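TRAP dicarboxylate transporter, DctP subunit (Sulfurospirillum deleyianum, PDB 4OVS) probably serves as the periplasmic solute-binding subunit of a TRAP transporter, binding succinate for uptake into the cell. Local coordinates at residues I62-P65 against N66-Y70; Y117-D121 against G122-Q126. All blocks are in the same frame, centred on the assembly; numbering follows the deposited sequence.

Overall arrangement
Interactions 1 and 2 are both local contacts, each within its own continuous stretch of one chain. Interaction 1 turns the chain as it leaves strand 59-64. Interaction 2 joins helix 113-120 to helix 123-134. Their centres lie about 29 Å apart and their nearest atoms about 19 Å, so they do not touch. Interaction 1 is the nearer to the ligand: the side chain of Ser-67 is about 8 Å from bound succinate, and the side chain of Pro-65 about 8 Å from that of Lys-40, a succinate-binding residue. In interaction 2 the side chain of Leu-120 is about 14 Å from bound succinate. It is about 8 Å from the side chain of Tyr-236, another succinate-binding residue.

Interaction 1: I62-P65 against N66-Y70; sequences IVFP and NSQLY
A type I' beta turn from Pro-65 to Gln-68 reverses the chain at the end of strand 59-64 and lays Leu-69 against Phe-64. One direct backbone bond closes it. Gln-68 N donates to Pro-65 O at 2.9 Å, with the donor tilted from the carbonyl plane. The N-H...O angle is 155°. Asn-66 and Ser-67 hold the two middle positions, both with positive phi. Water 1 adds a second link: it accepts from Leu-69 N at 2.8 Å and lies 3.0 Å from Phe-64 O, to which it can donate.

Leu-69 CD1 sits over the centre of one face of the Phe-64 ring, 4.3 Å from the centroid, in a CH-pi contact. The CG of Leu-69 is anti to its own N (chi1 -161°), and together with chi2 this places CD1 over the ring. Nearer the backbone, Phe-64 CB meets Leu-69 CB at 3.8 Å. Gln-68 runs alongside Pro-65, pointing the same way, and Gln-68 OE1 lies 3.8 Å from Pro-65 CD. The Gln-68 side chain crosses that of Phe-64 at about a right angle, its amide plane 66° from the ring.

The side chain of Asn-66, in the turn itself, is held through OD1 by Lys-217 NZ. Backbone bonds from Phe-64 to Val-30 and His-32 hold the strand beside strand 26-31. The arrangement is a tight turn at the C-terminal end of a parallel strand, close to the succinate pocket of a TRAP solute-binding protein.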
loop_
_atom_site.group_PDB
_atom_site.type_symbol
_atom_site.label_atom_id
_atom_site.label_comp_id
_atom_site.label_asym_id
_atom_site.label_seq_id
_atom_site.Cartn_x
_atom_site.Cartn_y
_atom_site.Cartn_z
ATOM N N ILE A 62 -11.789 -15.944 -8.916
ATOM C CA ILE A 62 -10.489 -16.576 -8.648
ATOM C C ILE A 62 -9.469 -15.459 -8.370
ATOM O O ILE A 62 -9.341 -14.499 -9.129
ATOM C CB ILE A 62 -10.024 -17.453 -9.807
ATOM C CG1 ILE A 62 -11.057 -18.555 -10.084
ATOM C CG2 ILE A 62 -8.584 -18.072 -9.531
ATOM C CD1 ILE A 62 -11.522 -19.318 -8.853
ATOM N N VAL A 63 -8.798 -15.567 -7.237
ATOM C CA VAL A 63 -7.854 -14.560 -6.768
ATOM C C VAL A 63 -6.416 -15.094 -6.945
ATOM O O VAL A 63 -6.082 -16.172 -6.470
ATOM C CB VAL A 63 -8.061 -14.264 -5.255
ATOM C CG1 VAL A 63 -7.010 -13.286 -4.767
ATOM C CG2 VAL A 63 -9.461 -13.728 -4.963
ATOM N N PHE A 64 -5.578 -14.324 -7.638
ATOM C CA PHE A 64 -4.199 -14.611 -7.810
ATOM C C PHE A 64 -3.337 -13.643 -6.994
ATOM O O PHE A 64 -3.117 -12.501 -7.394
ATOM C CB PHE A 64 -3.842 -14.455 -9.301
ATOM C CG PHE A 64 -4.485 -15.471 -10.201
ATOM C CD1 PHE A 64 -3.866 -16.654 -10.482
ATOM C CD2 PHE A 64 -5.715 -15.215 -10.803
ATOM C CE1 PHE A 64 -4.452 -17.579 -11.337
ATOM C CE2 PHE A 64 -6.293 -16.142 -11.669
ATOM C CZ PHE A 64 -5.681 -17.308 -11.924
ATOM N N PRO A 65 -2.833 -14.089 -5.840
ATOM C CA PRO A 65 -1.984 -13.219 -5.036
ATOM C C PRO A 65 -0.518 -13.268 -5.439
ATOM O O PRO A 65 -0.182 -13.942 -6.422
ATOM C CB PRO A 65 -2.133 -13.829 -3.647
ATOM C CG PRO A 65 -2.181 -15.273 -3.935
ATOM C CD PRO A 65 -3.015 -15.395 -5.212
ATOM N N ASN A 66 0.336 -12.568 -4.679
ATOM C CA ASN A 66 1.780 -12.687 -4.812
ATOM C C ASN A 66 2.267 -12.508 -6.272
ATOM O O ASN A 66 3.230 -13.117 -6.698
ATOM C CB ASN A 66 2.231 -14.029 -4.280
ATOM C CG ASN A 66 2.329 -14.072 -2.755
ATOM O OD1 ASN A 66 2.807 -13.121 -2.110
ATOM N ND2 ASN A 66 1.842 -15.163 -2.170
ATOM N N SER A 67 1.580 -11.679 -7.049
ATOM C CA SER A 67 1.958 -11.459 -8.444
ATOM C C SER A 67 1.940 -12.726 -9.321
ATOM O O SER A 67 2.688 -12.818 -10.286
ATOM C CB SER A 67 3.365 -10.839 -8.556
ATOM O OG SER A 67 3.478 -9.664 -7.764
ATOM N N GLN A 68 1.094 -13.701 -8.999
ATOM C CA GLN A 68 1.066 -14.922 -9.775
ATOM C C GLN A 68 0.592 -14.686 -11.150
ATOM O O GLN A 68 1.105 -15.304 -12.069
ATOM C CB GLN A 68 0.175 -15.989 -9.157
ATOM C CG GLN A 68 0.870 -16.685 -8.050
ATOM C CD GLN A 68 0.019 -17.712 -7.370
ATOM O OE1 GLN A 68 -1.176 -17.755 -7.554
ATOM N NE2 GLN A 68 0.656 -18.586 -6.619
ATOM N N LEU A 69 -0.389 -13.800 -11.314
ATOM C CA LEU A 69 -0.869 -13.493 -12.663
ATOM C C LEU A 69 -0.187 -12.258 -13.251
ATOM O O LEU A 69 0.313 -12.302 -14.367
ATOM C CB LEU A 69 -2.371 -13.322 -12.622
ATOM C CG LEU A 69 -3.074 -13.442 -13.951
ATOM C CD1 LEU A 69 -2.972 -14.877 -14.455
ATOM C CD2 LEU A 69 -4.526 -12.941 -13.807
ATOM N N TYR A 70 -0.161 -11.169 -12.489
ATOM C CA TYR A 70 0.466 -9.890 -12.913
ATOM C C TYR A 70 1.061 -9.182 -11.706
ATOM O O TYR A 70 0.495 -9.218 -10.586
ATOM C CB TYR A 70 -0.545 -8.911 -13.564
ATOM C CG TYR A 70 -1.212 -9.453 -14.775
ATOM C CD1 TYR A 70 -0.540 -9.552 -15.968
ATOM C CD2 TYR A 70 -2.531 -9.858 -14.731
ATOM C CE1 TYR A 70 -1.134 -10.077 -17.067
ATOM C CE2 TYR A 70 -3.134 -10.388 -15.825
ATOM C CZ TYR A 70 -2.432 -10.483 -17.006
ATOM O OH TYR A 70 -3.021 -11.001 -18.137
HETATM O O HOH W 1 -1.304 -11.753 -9.606
#

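Interaction 2: Y117-D121 against G122-Q126; sequences YKVLD and GEVGQ
Val-119 O takes two backbone bonds where the chain passes from one helix to the next. Gly-122 N donates to Val-119 O at 3.1 Å, and Gly-125 N to the same Val-119 O at 3.0 Å. They come from opposite faces of the carbonyl plane, 65° and 38° out of it, so neither lies on a lone pair. Leu-120 O accepts differently. Water 2 donates to Leu-120 O at 2.7 Å and to Gly-122 O at 3.3 Å. Gly-125 has no side chain, and its CA makes a nearly straight CA-H...O contact to Leu-120 O, at 3.4 Å. Gly-125 O accepts from Tyr-142 OH.

This is a short helix-to-helix link. Asp-121 is the first residue to leave helix 113-120, yet its N still donates to Tyr-117 O. Gly-122 is the N-cap of helix 123-134. Gly-122 O accepts from Gln-126 N, starting the new helix. On the buried side, Val-119 CG1 meets Val-124 CG1 at 3.9 Å. Each CG1 is anti to its backbone N, which brings the two methyls together. Leu-324 of helix 317-330 also packs on Val-124. Asp-121 OD2 forms a salt bridge with Arg-268, and Lys-118 NZ another with the terminal carboxylate of Lys-332.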
loop_
_atom_site.group_PDB
_atom_site.type_symbol
_atom_site.label_atom_id
_atom_site.label_comp_id
_atom_site.label_asym_id
_atom_site.label_seq_id
_atom_site.Cartn_x
_atom_site.Cartn_y
_atom_site.Cartn_z
ATOM N N TYR A 117 -9.054 7.925 8.001
ATOM C CA TYR A 117 -10.362 7.513 7.534
ATOM C C TYR A 117 -11.302 8.725 7.270
ATOM O O TYR A 117 -12.128 8.684 6.359
ATOM C CB TYR A 117 -10.978 6.528 8.513
ATOM C CG TYR A 117 -10.449 5.128 8.341
ATOM C CD1 TYR A 117 -10.583 4.463 7.131
ATOM C CD2 TYR A 117 -9.802 4.466 9.383
ATOM C CE1 TYR A 117 -10.100 3.179 6.964
ATOM C CE2 TYR A 117 -9.320 3.175 9.214
ATOM C CZ TYR A 117 -9.480 2.548 8.027
ATOM O OH TYR A 117 -8.988 1.279 7.855
ATOM N N LYS A 118 -11.144 9.799 8.049
ATOM C CA LYS A 118 -11.887 11.023 7.801
ATOM C C LYS A 118 -11.500 11.617 6.455
ATOM O O LYS A 118 -12.318 12.241 5.793
ATOM C CB LYS A 118 -11.647 12.051 8.908
ATOM C CG LYS A 118 -12.423 11.773 10.214
ATOM C CD LYS A 118 -12.207 12.881 11.238
ATOM C CE LYS A 118 -12.666 12.460 12.657
ATOM N NZ LYS A 118 -12.271 13.410 13.752
ATOM N N VAL A 119 -10.251 11.457 6.054
ATOM C CA VAL A 119 -9.844 11.917 4.739
ATOM C C VAL A 119 -10.352 10.992 3.636
ATOM O O VAL A 119 -11.030 11.441 2.689
ATOM C CB VAL A 119 -8.330 12.091 4.666
ATOM C CG1 VAL A 119 -7.885 12.347 3.236
ATOM C CG2 VAL A 119 -7.927 13.219 5.538
ATOM N N LEU A 120 -10.071 9.711 3.779
ATOM C CA LEU A 120 -10.412 8.729 2.752
ATOM C C LEU A 120 -11.906 8.622 2.515
ATOM O O LEU A 120 -12.326 8.548 1.372
ATOM C CB LEU A 120 -9.852 7.341 3.078
ATOM C CG LEU A 120 -8.330 7.199 3.113
ATOM C CD1 LEU A 120 -7.885 5.731 3.318
ATOM C CD2 LEU A 120 -7.686 7.793 1.878
ATOM N N ASP A 121 -12.727 8.609 3.566
ATOM C CA ASP A 121 -14.154 8.491 3.326
ATOM C C ASP A 121 -14.855 9.861 3.286
ATOM O O ASP A 121 -16.055 9.937 3.483
ATOM C CB ASP A 121 -14.835 7.602 4.369
ATOM C CG ASP A 121 -14.282 6.185 4.397
ATOM O OD1 ASP A 121 -13.931 5.644 3.332
ATOM O OD2 ASP A 121 -14.186 5.618 5.511
ATOM N N GLY A 122 -14.101 10.923 3.017
ATOM C CA GLY A 122 -14.625 12.269 3.002
ATOM C C GLY A 122 -14.299 12.945 1.686
ATOM O O GLY A 122 -14.058 12.283 0.670
ATOM N N GLU A 123 -14.263 14.267 1.706
ATOM C CA GLU A 123 -14.158 15.073 0.485
ATOM C C GLU A 123 -12.906 14.787 -0.370
ATOM O O GLU A 123 -13.003 14.623 -1.585
ATOM C CB GLU A 123 -14.190 16.544 0.879
ATOM C CG GLU A 123 -14.027 17.523 -0.267
ATOM C CD GLU A 123 -14.001 18.984 0.202
ATOM O OE1 GLU A 123 -14.087 19.227 1.431
ATOM O OE2 GLU A 123 -13.898 19.882 -0.663
ATOM N N VAL A 124 -11.736 14.739 0.261
ATOM C CA VAL A 124 -10.482 14.515 -0.469
ATOM C C VAL A 124 -10.442 13.120 -1.064
ATOM O O VAL A 124 -10.113 12.946 -2.242
ATOM C CB VAL A 124 -9.268 14.759 0.429
ATOM C CG1 VAL A 124 -8.010 14.265 -0.212
ATOM C CG2 VAL A 124 -9.149 16.238 0.742
ATOM N N GLY A 125 -10.780 12.121 -0.259
ATOM C CA GLY A 125 -10.910 10.780 -0.789
ATOM C C GLY A 125 -11.717 10.764 -2.075
ATOM O O GLY A 125 -11.344 10.100 -3.033
ATOM N N GLN A 126 -12.833 11.494 -2.110
ATOM C CA GLN A 126 -13.719 11.432 -3.283
ATOM C C GLN A 126 -13.107 12.136 -4.487
ATOM O O GLN A 126 -13.242 11.673 -5.612
ATOM C CB GLN A 126 -15.089 12.030 -2.976
ATOM C CG GLN A 126 -16.087 11.851 -4.104
ATOM C CD GLN A 126 -16.435 10.397 -4.336
ATOM O OE1 GLN A 126 -16.897 9.698 -3.433
ATOM N NE2 GLN A 126 -16.168 9.918 -5.540
HETATM O O HOH W 2 -14.386 9.135 -0.256
#